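Local coordinates for protein dihydrodipicolinate synthase (Rhodopseudomonas palustris, PDB 3DZ1) that probably acts as a lyase of the DapA family, consistent with 4-hydroxy-tetrahydrodipicolinate synthase activity in lysine biosynthesis, at residues Asp28-Arg33 against Leu274-Ala279; Phe13-Thr18 against Gly50-Ala55; Gly219-Asp224 against Leu249-Tyr254. All coordinates share one frame; numbering follows the deposited sequence.

Interaction 1: Asp28-Arg33 against Leu274-Ala279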
ATOM      1  N   ASP A  28     -29.980  20.355   9.969  1.00 18.28           N
ATOM      2  CA  ASP A  28     -30.114  20.279  11.425  1.00 18.88           C
ATOM      3  C   ASP A  28     -31.389  19.620  11.930  1.00 17.43           C
ATOM      4  O   ASP A  28     -31.390  18.982  12.987  1.00 16.73           O
ATOM      5  CB  ASP A  28     -29.989  21.675  12.039  1.00 21.27           C
ATOM      6  CG  ASP A  28     -28.579  22.221  11.955  1.00 24.15           C
ATOM      7  OD1 ASP A  28     -27.647  21.530  12.415  1.00 25.40           O
ATOM      8  OD2 ASP A  28     -28.402  23.340  11.434  1.00 27.75           O
ATOM      9  N   VAL A  29     -32.476  19.785  11.187  1.00 16.52           N
ATOM     10  CA  VAL A  29     -33.746  19.187  11.565  1.00 17.49           C
ATOM     11  C   VAL A  29     -33.584  17.668  11.611  1.00 15.24           C
ATOM     12  O   VAL A  29     -34.084  17.005  12.522  1.00 16.56           O
ATOM     13  CB  VAL A  29     -34.848  19.550  10.547  1.00 18.82           C
ATOM     14  CG1 VAL A  29     -36.168  18.938  10.965  1.00 20.61           C
ATOM     15  CG2 VAL A  29     -34.972  21.063  10.438  1.00 19.44           C
ATOM     16  N   SER A  30     -32.884  17.126  10.619  1.00 14.62           N
ATOM     17  CA  SER A  30     -32.649  15.687  10.537  1.00 13.21           C
ATOM     18  C   SER A  30     -31.681  15.205  11.612  1.00 12.56           C
ATOM     19  O   SER A  30     -31.781  14.069  12.077  1.00 12.85           O
ATOM     20  CB  SER A  30     -32.125  15.314   9.149  1.00 13.01           C
ATOM     21  OG  SER A  30     -33.176  15.355   8.198  1.00 15.14           O
ATOM     22  N   ILE A  31     -30.738  16.056  12.003  1.00 11.98           N
ATOM     23  CA  ILE A  31     -29.807  15.673  13.057  1.00 13.59           C
ATOM     24  C   ILE A  31     -30.616  15.416  14.329  1.00 13.61           C
ATOM     25  O   ILE A  31     -30.393  14.428  15.024  1.00 12.82           O
ATOM     26  CB  ILE A  31     -28.754  16.775  13.321  1.00 13.63           C
ATOM     27  CG1 ILE A  31     -27.765  16.826  12.153  1.00 13.49           C
ATOM     28  CG2 ILE A  31     -28.017  16.501  14.630  1.00 13.32           C
ATOM     29  CD1 ILE A  31     -26.733  17.927  12.258  1.00 16.90           C
ATOM     30  N   ASP A  32     -31.579  16.289  14.616  1.00 14.85           N
ATOM     31  CA  ASP A  32     -32.407  16.124  15.808  1.00 15.77           C
ATOM     32  C   ASP A  32     -33.302  14.894  15.671  1.00 14.88           C
ATOM     33  O   ASP A  32     -33.485  14.136  16.621  1.00 14.14           O
ATOM     34  CB  ASP A  32     -33.289  17.358  16.046  1.00 19.00           C
ATOM     35  CG  ASP A  32     -32.490  18.642  16.186  1.00 20.57           C
ATOM     36  OD1 ASP A  32     -31.386  18.611  16.770  1.00 21.54           O
ATOM     37  OD2 ASP A  32     -32.982  19.692  15.722  1.00 24.62           O
ATOM     38  N   ARG A  33     -33.864  14.709  14.483  1.00 13.81           N
ATOM     39  CA  ARG A  33     -34.743  13.581  14.212  1.00 13.61           C
ATOM     40  C   ARG A  33     -33.992  12.256  14.378  1.00 13.23           C
ATOM     41  O   ARG A  33     -34.514  11.300  14.961  1.00 12.78           O
ATOM     42  CB  ARG A  33     -35.297  13.706  12.794  1.00 15.93           C
ATOM     43  CG  ARG A  33     -36.366  12.703  12.427  1.00 20.07           C
ATOM     44  CD  ARG A  33     -36.792  12.940  10.992  1.00 24.85           C
ATOM     45  NE  ARG A  33     -37.294  14.295  10.802  1.00 27.43           N
ATOM     46  CZ  ARG A  33     -37.001  15.066   9.760  1.00 30.41           C
ATOM     47  NH1 ARG A  33     -36.197  14.626   8.800  1.00 30.73           N
ATOM     48  NH2 ARG A  33     -37.523  16.281   9.672  1.00 31.70           N
ATOM     49  N   LEU A 274     -36.248   9.461   8.560  1.00 14.89           N
ATOM     50  CA  LEU A 274     -35.298  10.087   9.475  1.00 15.39           C
ATOM     51  C   LEU A 274     -34.493  11.201   8.811  1.00 15.17           C
ATOM     52  O   LEU A 274     -34.108  12.169   9.466  1.00 15.09           O
ATOM     53  CB  LEU A 274     -34.356   9.024  10.057  1.00 16.23           C
ATOM     54  CG  LEU A 274     -35.083   7.892  10.795  1.00 17.52           C
ATOM     55  CD1 LEU A 274     -34.096   6.819  11.216  1.00 15.36           C
ATOM     56  CD2 LEU A 274     -35.817   8.461  12.000  1.00 19.51           C
ATOM     57  N   LEU A 275     -34.229  11.059   7.517  1.00 14.12           N
ATOM     58  CA  LEU A 275     -33.496  12.086   6.780  1.00 14.70           C
ATOM     59  C   LEU A 275     -34.432  12.723   5.753  1.00 15.31           C
ATOM     60  O   LEU A 275     -35.260  12.032   5.159  1.00 16.27           O
ATOM     61  CB  LEU A 275     -32.289  11.483   6.045  1.00 14.32           C
ATOM     62  CG  LEU A 275     -31.145  10.869   6.856  1.00 15.39           C
ATOM     63  CD1 LEU A 275     -30.033  10.417   5.906  1.00 13.31           C
ATOM     64  CD2 LEU A 275     -30.612  11.888   7.844  1.00 14.72           C
ATOM     65  N   SER A 276     -34.308  14.035   5.560  1.00 16.27           N
ATOM     66  CA  SER A 276     -35.118  14.753   4.578  1.00 17.69           C
ATOM     67  C   SER A 276     -34.566  14.439   3.197  1.00 17.93           C
ATOM     68  O   SER A 276     -35.314  14.302   2.227  1.00 18.03           O
ATOM     69  CB  SER A 276     -35.041  16.268   4.802  1.00 17.78           C
ATOM     70  OG  SER A 276     -35.683  16.646   6.001  1.00 23.84           O
ATOM     71  N   SER A 277     -33.241  14.336   3.123  1.00 16.33           N
ATOM     72  CA  SER A 277     -32.547  14.032   1.880  1.00 15.54           C
ATOM     73  C   SER A 277     -31.455  12.999   2.121  1.00 16.10           C
ATOM     74  O   SER A 277     -30.866  12.946   3.202  1.00 15.30           O
ATOM     75  CB  SER A 277     -31.917  15.299   1.298  1.00 16.51           C
ATOM     76  OG  SER A 277     -31.073  14.980   0.202  1.00 19.00           O
ATOM     77  N   SER A 278     -31.189  12.186   1.105  1.00 15.27           N
ATOM     78  CA  SER A 278     -30.166  11.148   1.183  1.00 15.73           C
ATOM     79  C   SER A 278     -28.848  11.667   0.620  1.00 15.82           C
ATOM     80  O   SER A 278     -27.894  10.915   0.449  1.00 15.63           O
ATOM     81  CB  SER A 278     -30.609   9.921   0.385  1.00 17.26           C
ATOM     82  OG  SER A 278     -30.835  10.262  -0.974  1.00 19.89           O
ATOM     83  N   ALA A 279     -28.800  12.963   0.348  1.00 15.91           N
ATOM     84  CA  ALA A 279     -27.617  13.598  -0.220  1.00 17.92           C
ATOM     85  C   ALA A 279     -26.326  13.485   0.592  1.00 17.44           C
ATOM     86  O   ALA A 279     -26.340  13.453   1.826  1.00 15.61           O
ATOM     87  CB  ALA A 279     -27.916  15.072  -0.492  1.00 16.55           C
TER
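This contact joins the first helix of a TIM barrel, helix 28-40, to the loop between helices 260-271 and 289-301 near the C terminus. The polar part is made by Ser30 and Arg33. The backbone N of Ser276 donates to Ser30 OG at 3.2 Å, with an N-H...O angle of 144°, somewhat bent. Ser30 OG lies anti to its own carbonyl carbon and also bonds to Asp27, so two partners grip the hydroxyl. Arg33 runs out with CG anti to the backbone N, then bends at chi3 (-58°). The bend turns the edge of the guanidinium to the loop. Arg33 NH1 bonds to Leu274 O at 3.3 Å, but comes from above the carbonyl plane. Its second bond, to Ser276 OG, is weak. In the apolar part, the aliphatic chain of Arg33 lies over Leu274. Leu275 CB points away from the helix, yet Leu275 CD2 returns to within 4.0 Å of Ser30 CB. An alanine in place of Arg33 would lose both NH1 bonds and the aliphatic chain over Leu274, and would probably loosen the loop against the helix. The closest touch of that chain is Arg33 CD on Leu274 O, at 3.2 Å.

Interaction 2: Phe13-Thr18 against Gly50-Ala55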
ATOM      1  N   PHE A  13     -24.282   1.533  20.179  1.00 10.19           N
ATOM      2  CA  PHE A  13     -23.943   2.923  19.896  1.00 10.44           C
ATOM      3  C   PHE A  13     -24.150   3.122  18.402  1.00 11.20           C
ATOM      4  O   PHE A  13     -23.539   2.432  17.591  1.00 12.75           O
ATOM      5  CB  PHE A  13     -22.482   3.228  20.244  1.00 12.75           C
ATOM      6  CG  PHE A  13     -22.263   3.605  21.682  1.00 14.54           C
ATOM      7  CD1 PHE A  13     -22.544   2.702  22.704  1.00 14.85           C
ATOM      8  CD2 PHE A  13     -21.769   4.863  22.014  1.00 15.88           C
ATOM      9  CE1 PHE A  13     -22.337   3.046  24.041  1.00 16.46           C
ATOM     10  CE2 PHE A  13     -21.556   5.222  23.350  1.00 16.63           C
ATOM     11  CZ  PHE A  13     -21.841   4.311  24.364  1.00 15.54           C
ATOM     12  N   ALA A  14     -25.006   4.062  18.027  1.00 10.00           N
ATOM     13  CA  ALA A  14     -25.259   4.300  16.613  1.00  8.82           C
ATOM     14  C   ALA A  14     -24.238   5.264  16.008  1.00 10.63           C
ATOM     15  O   ALA A  14     -23.925   6.289  16.597  1.00 11.30           O
ATOM     16  CB  ALA A  14     -26.672   4.849  16.428  1.00  7.63           C
ATOM     17  N   ILE A  15     -23.704   4.923  14.840  1.00  8.88           N
ATOM     18  CA  ILE A  15     -22.758   5.808  14.166  1.00  9.07           C
ATOM     19  C   ILE A  15     -23.623   6.673  13.261  1.00  9.50           C
ATOM     20  O   ILE A  15     -24.207   6.192  12.289  1.00  8.74           O
ATOM     21  CB  ILE A  15     -21.744   5.037  13.310  1.00  8.73           C
ATOM     22  CG1 ILE A  15     -20.981   4.034  14.184  1.00  9.52           C
ATOM     23  CG2 ILE A  15     -20.765   6.024  12.666  1.00  9.43           C
ATOM     24  CD1 ILE A  15     -20.005   3.160  13.421  1.00  9.69           C
ATOM     25  N   ALA A  16     -23.706   7.954  13.595  1.00  8.75           N
ATOM     26  CA  ALA A  16     -24.538   8.886  12.853  1.00  8.81           C
ATOM     27  C   ALA A  16     -23.942   9.525  11.614  1.00  8.91           C
ATOM     28  O   ALA A  16     -22.823  10.036  11.630  1.00  9.28           O
ATOM     29  CB  ALA A  16     -25.022   9.990  13.793  1.00 10.12           C
ATOM     30  N   PRO A  17     -24.687   9.492  10.504  1.00 10.62           N
ATOM     31  CA  PRO A  17     -24.178  10.112   9.284  1.00 10.19           C
ATOM     32  C   PRO A  17     -24.459  11.602   9.491  1.00 10.13           C
ATOM     33  O   PRO A  17     -25.203  11.963  10.403  1.00  9.68           O
ATOM     34  CB  PRO A  17     -25.069   9.514   8.203  1.00 10.40           C
ATOM     35  CG  PRO A  17     -26.380   9.367   8.911  1.00 12.17           C
ATOM     36  CD  PRO A  17     -25.956   8.788  10.247  1.00  8.76           C
ATOM     37  N   THR A  18     -23.854  12.465   8.687  1.00  8.54           N
ATOM     38  CA  THR A  18     -24.127  13.891   8.808  1.00 10.52           C
ATOM     39  C   THR A  18     -25.190  14.178   7.755  1.00 10.85           C
ATOM     40  O   THR A  18     -24.938  14.032   6.560  1.00 12.00           O
ATOM     41  CB  THR A  18     -22.864  14.736   8.536  1.00  9.39           C
ATOM     42  OG1 THR A  18     -21.908  14.498   9.575  1.00  8.35           O
ATOM     43  CG2 THR A  18     -23.202  16.223   8.503  1.00  8.65           C
ATOM     44  N   GLY A  50     -16.141  11.999  11.883  1.00 15.35           N
ATOM     45  CA  GLY A  50     -15.324  10.924  11.354  1.00 17.53           C
ATOM     46  C   GLY A  50     -15.695  10.640   9.905  1.00 19.57           C
ATOM     47  O   GLY A  50     -16.504  11.356   9.308  1.00 20.46           O
ATOM     48  N   ILE A  51     -15.112   9.590   9.336  1.00 19.43           N
ATOM     49  CA  ILE A  51     -15.373   9.213   7.949  1.00 19.36           C
ATOM     50  C   ILE A  51     -16.845   8.961   7.630  1.00 19.07           C
ATOM     51  O   ILE A  51     -17.378   9.511   6.662  1.00 17.76           O
ATOM     52  CB  ILE A  51     -14.575   7.950   7.560  1.00 20.66           C
ATOM     53  CG1 ILE A  51     -13.078   8.215   7.719  1.00 22.39           C
ATOM     54  CG2 ILE A  51     -14.899   7.545   6.132  1.00 20.09           C
ATOM     55  CD1 ILE A  51     -12.576   9.398   6.919  1.00 24.99           C
ATOM     56  N   LEU A  52     -17.501   8.131   8.435  1.00 16.49           N
ATOM     57  CA  LEU A  52     -18.904   7.815   8.199  1.00 17.75           C
ATOM     58  C   LEU A  52     -19.816   9.032   8.273  1.00 16.96           C
ATOM     59  O   LEU A  52     -20.906   9.032   7.698  1.00 14.65           O
ATOM     60  CB  LEU A  52     -19.378   6.736   9.174  1.00 19.06           C
ATOM     61  CG  LEU A  52     -18.741   5.354   8.973  1.00 23.61           C
ATOM     62  CD1 LEU A  52     -19.414   4.345   9.890  1.00 25.99           C
ATOM     63  CD2 LEU A  52     -18.888   4.913   7.530  1.00 23.88           C
ATOM     64  N   GLY A  53     -19.368  10.066   8.980  1.00 15.46           N
ATOM     65  CA  GLY A  53     -20.146  11.287   9.091  1.00 14.35           C
ATOM     66  C   GLY A  53     -19.668  12.297   8.062  1.00 14.67           C
ATOM     67  O   GLY A  53     -20.022  13.476   8.115  1.00 14.87           O
ATOM     68  N   GLU A  54     -18.854  11.822   7.119  1.00 13.85           N
ATOM     69  CA  GLU A  54     -18.302  12.657   6.053  1.00 14.46           C
ATOM     70  C   GLU A  54     -17.587  13.895   6.592  1.00 14.79           C
ATOM     71  O   GLU A  54     -17.588  14.952   5.957  1.00 13.96           O
ATOM     72  CB  GLU A  54     -19.416  13.077   5.086  1.00 15.07           C
ATOM     73  CG  GLU A  54     -20.116  11.907   4.406  1.00 15.46           C
ATOM     74  CD  GLU A  54     -21.281  12.343   3.529  1.00 17.74           C
ATOM     75  OE1 GLU A  54     -21.040  12.887   2.427  1.00 14.47           O
ATOM     76  OE2 GLU A  54     -22.443  12.147   3.948  1.00 12.97           O
ATOM     77  N   ALA A  55     -16.967  13.758   7.760  1.00 14.75           N
ATOM     78  CA  ALA A  55     -16.250  14.873   8.373  1.00 17.02           C
ATOM     79  C   ALA A  55     -15.192  15.470   7.436  1.00 18.07           C
ATOM     80  O   ALA A  55     -14.980  16.683   7.425  1.00 17.85           O
ATOM     81  CB  ALA A  55     -15.600  14.428   9.673  1.00 16.20           C
TER
HETATM   82  O   HOH W   1     -22.692  11.107   6.520  1.00 11.65           O
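Ile15 overlaps Leu52 with its CG2 branch, which meets Leu52 CD1 at 3.5 Å. The two side chains cross obliquely. Ile15 CG2 is anti to the backbone N and also lies against Leu52 CB, while Ile15 CD1 touches the same CD1 methyl. CB of Ile15 points toward the 50-55 loop, and Leu52 meets this side chain with CB and, more closely, with CD1. This is the apolar half of the contact.

The polar half lies further along, where the chain has left the strand. Thr18 OG1 donates to Gly53 O at 2.6 Å, a short bond. The hydroxyl lies in the carbonyl plane, on a lone pair. Chi1 of -67° sets OG1 anti to the carbonyl carbon of Thr18 and so turns it to Gly53. Gly53, with no side chain, lets the backbones approach, and Pro17 CA lies 4.2 Å from Gly53 CA.

One water ties the two segments together. The water accepts from Thr18 N at 2.8 Å and donates to Leu52 O and to Glu54 OE2. The Glu54 carboxylate also forms salt bridges with Lys266 through OE2 and Lys57 through OE1, which would probably favour its charged form.

The contact joins the end of the first strand of the TIM barrel and the loop after it to the loop after strand 45-48. Ile15 lies beside Met217, a predicted pyruvate-binding residue. Strand 11-15 runs between strands 45-48 and 215-218, and Pro17 packs on helices 28-40 and 260-271.

Interaction 3: Gly219-Asp224 against Leu249-Tyr254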
ATOM      1  N   GLY A 219     -23.238   1.556  12.104  1.00 11.81           N
ATOM      2  CA  GLY A 219     -23.748   2.547  11.176  1.00 11.13           C
ATOM      3  C   GLY A 219     -24.882   1.914  10.376  1.00 12.39           C
ATOM      4  O   GLY A 219     -25.434   2.531   9.466  1.00 11.11           O
ATOM      5  N   TYR A 220     -25.229   0.674  10.722  1.00 11.13           N
ATOM      6  CA  TYR A 220     -26.301  -0.060  10.046  1.00 12.95           C
ATOM      7  C   TYR A 220     -27.623   0.712  10.120  1.00 12.58           C
ATOM      8  O   TYR A 220     -27.973   1.251  11.175  1.00 12.13           O
ATOM      9  CB  TYR A 220     -26.458  -1.445  10.685  1.00 13.76           C
ATOM     10  CG  TYR A 220     -27.494  -2.330  10.028  1.00 14.08           C
ATOM     11  CD1 TYR A 220     -27.484  -2.549   8.648  1.00 14.98           C
ATOM     12  CD2 TYR A 220     -28.473  -2.965  10.789  1.00 15.25           C
ATOM     13  CE1 TYR A 220     -28.430  -3.380   8.044  1.00 15.03           C
ATOM     14  CE2 TYR A 220     -29.420  -3.796  10.198  1.00 15.01           C
ATOM     15  CZ  TYR A 220     -29.394  -4.000   8.827  1.00 14.80           C
ATOM     16  OH  TYR A 220     -30.332  -4.827   8.251  1.00 13.01           O
ATOM     17  N   CYS A 221     -28.352   0.751   9.002  1.00 10.47           N
ATOM     18  CA  CYS A 221     -29.618   1.482   8.927  1.00 10.10           C
ATOM     19  C   CYS A 221     -30.755   0.972   9.810  1.00 10.25           C
ATOM     20  O   CYS A 221     -31.838   1.558   9.831  1.00  8.13           O
ATOM     21  CB  CYS A 221     -30.090   1.590   7.465  1.00 11.75           C
ATOM     22  SG  CYS A 221     -30.251   0.034   6.575  1.00 12.72           S
ATOM     23  N   PHE A 222     -30.522  -0.124  10.528  1.00  9.97           N
ATOM     24  CA  PHE A 222     -31.521  -0.648  11.452  1.00  9.43           C
ATOM     25  C   PHE A 222     -30.860  -0.843  12.810  1.00  9.46           C
ATOM     26  O   PHE A 222     -30.780  -1.957  13.330  1.00  8.45           O
ATOM     27  CB  PHE A 222     -32.111  -1.962  10.944  1.00 12.02           C
ATOM     28  CG  PHE A 222     -33.158  -1.775   9.886  1.00 13.94           C
ATOM     29  CD1 PHE A 222     -34.474  -1.490  10.237  1.00 15.53           C
ATOM     30  CD2 PHE A 222     -32.821  -1.840   8.536  1.00 13.53           C
ATOM     31  CE1 PHE A 222     -35.444  -1.270   9.257  1.00 15.07           C
ATOM     32  CE2 PHE A 222     -33.783  -1.623   7.549  1.00 14.60           C
ATOM     33  CZ  PHE A 222     -35.096  -1.336   7.910  1.00 15.85           C
ATOM     34  N   PRO A 223     -30.365   0.254  13.403  1.00 10.48           N
ATOM     35  CA  PRO A 223     -29.715   0.141  14.709  1.00  9.99           C
ATOM     36  C   PRO A 223     -30.722  -0.372  15.725  1.00 11.04           C
ATOM     37  O   PRO A 223     -30.352  -1.025  16.701  1.00 10.93           O
ATOM     38  CB  PRO A 223     -29.258   1.570  14.992  1.00  9.64           C
ATOM     39  CG  PRO A 223     -30.310   2.393  14.309  1.00 10.35           C
ATOM     40  CD  PRO A 223     -30.494   1.666  13.000  1.00  9.78           C
ATOM     41  N   ASP A 224     -31.999  -0.079  15.480  1.00  9.09           N
ATOM     42  CA  ASP A 224     -33.061  -0.520  16.365  1.00 11.60           C
ATOM     43  C   ASP A 224     -33.118  -2.048  16.442  1.00 10.77           C
ATOM     44  O   ASP A 224     -33.382  -2.612  17.510  1.00  9.93           O
ATOM     45  CB  ASP A 224     -34.417   0.076  15.920  1.00 10.79           C
ATOM     46  CG  ASP A 224     -34.708  -0.114  14.431  1.00 13.25           C
ATOM     47  OD1 ASP A 224     -33.788   0.034  13.601  1.00 11.16           O
ATOM     48  OD2 ASP A 224     -35.878  -0.385  14.085  1.00 12.70           O
ATOM     49  N   LEU A 249     -28.656 -10.094   7.897  1.00  8.94           N
ATOM     50  CA  LEU A 249     -27.377 -10.263   7.216  1.00  8.32           C
ATOM     51  C   LEU A 249     -27.364  -9.893   5.731  1.00  8.61           C
ATOM     52  O   LEU A 249     -26.395  -9.303   5.249  1.00  6.85           O
ATOM     53  CB  LEU A 249     -26.862 -11.692   7.411  1.00  8.33           C
ATOM     54  CG  LEU A 249     -25.428 -11.934   6.933  1.00  9.08           C
ATOM     55  CD1 LEU A 249     -24.481 -10.935   7.595  1.00 10.40           C
ATOM     56  CD2 LEU A 249     -25.020 -13.365   7.264  1.00 10.28           C
ATOM     57  N   PRO A 250     -28.426 -10.234   4.982  1.00  9.37           N
ATOM     58  CA  PRO A 250     -28.419  -9.878   3.560  1.00  7.82           C
ATOM     59  C   PRO A 250     -28.258  -8.372   3.350  1.00  7.91           C
ATOM     60  O   PRO A 250     -27.498  -7.941   2.486  1.00  8.13           O
ATOM     61  CB  PRO A 250     -29.770 -10.395   3.071  1.00  7.98           C
ATOM     62  CG  PRO A 250     -29.955 -11.623   3.904  1.00  9.85           C
ATOM     63  CD  PRO A 250     -29.562 -11.121   5.291  1.00  7.53           C
ATOM     64  N   LEU A 251     -28.967  -7.574   4.146  1.00  7.61           N
ATOM     65  CA  LEU A 251     -28.882  -6.120   4.028  1.00  7.25           C
ATOM     66  C   LEU A 251     -27.617  -5.603   4.691  1.00  6.80           C
ATOM     67  O   LEU A 251     -27.008  -4.647   4.220  1.00  6.16           O
ATOM     68  CB  LEU A 251     -30.114  -5.453   4.647  1.00  9.44           C
ATOM     69  CG  LEU A 251     -30.171  -3.926   4.555  1.00  9.46           C
ATOM     70  CD1 LEU A 251     -30.114  -3.491   3.096  1.00 10.29           C
ATOM     71  CD2 LEU A 251     -31.452  -3.426   5.223  1.00  9.16           C
ATOM     72  N   ILE A 252     -27.220  -6.225   5.795  1.00  6.63           N
ATOM     73  CA  ILE A 252     -25.997  -5.821   6.472  1.00  6.84           C
ATOM     74  C   ILE A 252     -24.834  -5.936   5.486  1.00  7.82           C
ATOM     75  O   ILE A 252     -24.013  -5.021   5.367  1.00  6.44           O
ATOM     76  CB  ILE A 252     -25.708  -6.726   7.697  1.00  6.88           C
ATOM     77  CG1 ILE A 252     -26.682  -6.384   8.826  1.00  7.34           C
ATOM     78  CG2 ILE A 252     -24.251  -6.569   8.141  1.00  6.88           C
ATOM     79  CD1 ILE A 252     -26.617  -7.327  10.017  1.00  7.64           C
ATOM     80  N   ARG A 253     -24.759  -7.052   4.768  1.00  9.36           N
ATOM     81  CA  ARG A 253     -23.662  -7.228   3.824  1.00 10.48           C
ATOM     82  C   ARG A 253     -23.772  -6.327   2.601  1.00  9.72           C
ATOM     83  O   ARG A 253     -22.753  -5.919   2.045  1.00  8.27           O
ATOM     84  CB  ARG A 253     -23.523  -8.701   3.402  1.00 14.08           C
ATOM     85  CG  ARG A 253     -24.685  -9.274   2.653  1.00 19.91           C
ATOM     86  CD  ARG A 253     -24.610  -8.996   1.153  1.00 18.08           C
ATOM     87  NE  ARG A 253     -25.950  -9.084   0.599  1.00 17.15           N
ATOM     88  CZ  ARG A 253     -26.305  -9.828  -0.442  1.00 17.54           C
ATOM     89  NH1 ARG A 253     -25.411 -10.571  -1.077  1.00 14.06           N
ATOM     90  NH2 ARG A 253     -27.572  -9.834  -0.829  1.00 16.11           N
ATOM     91  N   TYR A 254     -24.991  -5.998   2.185  1.00  7.99           N
ATOM     92  CA  TYR A 254     -25.154  -5.122   1.023  1.00 10.09           C
ATOM     93  C   TYR A 254     -24.640  -3.725   1.375  1.00 10.65           C
ATOM     94  O   TYR A 254     -23.973  -3.077   0.567  1.00  9.12           O
ATOM     95  CB  TYR A 254     -26.626  -5.031   0.595  1.00  9.89           C
ATOM     96  CG  TYR A 254     -26.805  -4.491  -0.813  1.00 11.76           C
ATOM     97  CD1 TYR A 254     -26.915  -5.353  -1.902  1.00 12.10           C
ATOM     98  CD2 TYR A 254     -26.812  -3.115  -1.059  1.00 12.12           C
ATOM     99  CE1 TYR A 254     -27.029  -4.858  -3.207  1.00 13.23           C
ATOM    100  CE2 TYR A 254     -26.920  -2.613  -2.354  1.00 11.17           C
ATOM    101  CZ  TYR A 254     -27.027  -3.488  -3.423  1.00 12.30           C
ATOM    102  OH  TYR A 254     -27.119  -2.994  -4.706  1.00  9.51           O
TER
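Tyr220 follows the last strand of the TIM barrel, 215-218, and packs on helix 238-255. Its CB points toward that helix. CG is anti to the backbone N (chi1 -177°), which sends the ring out to Leu251 and Ile252. Tyr220 CD1 comes within 3.9 Å of Ile252 CG1. CE1 goes closer to the same carbon and also meets Ile252 CA and Leu251 CG. CE2 meets Ile252 CG1 too, less closely. CZ again lies on Ile252 CG1. At the tip, Tyr220 OH touches Leu251 CD2 at 3.5 Å. This hydroxyl also bonds to His248, one helical turn before Ile252.

Ile252 therefore lies over one face of the ring. Its CG1 is 3.7 Å from the centroid of the Tyr220 ring and 19° off the normal, a CH-pi contact. The opposite face carries the backbone N of Phe222, offset toward the rim. The ring is thus sandwiched between the helix and its own chain. Leu251 comes at the ring edge instead.

Leu251 reaches further with CD2, which also meets Cys221 SG. SG stands between the backbone N and the carbonyl carbon, the crowded position. Phe222, at the N-cap position of helix 223-234, turns its ring edge to the same methyl.

On another side of helix 238-255, Arg253 forms a salt bridge with Asp206 of the second subunit. Within the helix, Pro250 O is gripped twice, by Tyr254 N and by Arg253 NE. The Arg253 NE to Pro250 O bond is 2.7 Å long, in the carbonyl plane and on a lone pair.

Overall arrangement
The first strand of the chain is 11-15. Interaction 2 closes the first loop, from the end of that strand through helix 28-40 to the loop after strand 45-48. Interaction 1 starts inside this loop, on helix 28-40, and closes much later at 274-279. The two therefore cross. Interaction 3 falls wholly within the span of interaction 1 and after interaction 2. It closes a largely helical span of 24 residues, from the end of strand 215-218 to helix 238-255. Interactions 2 and 3 touch at Ile15 CD1 and Gly219 N, where the first strand and the turn after the last strand lie side by side. Interaction 1 ties the loop between helices 260-271 and 289-301 back to the first helix.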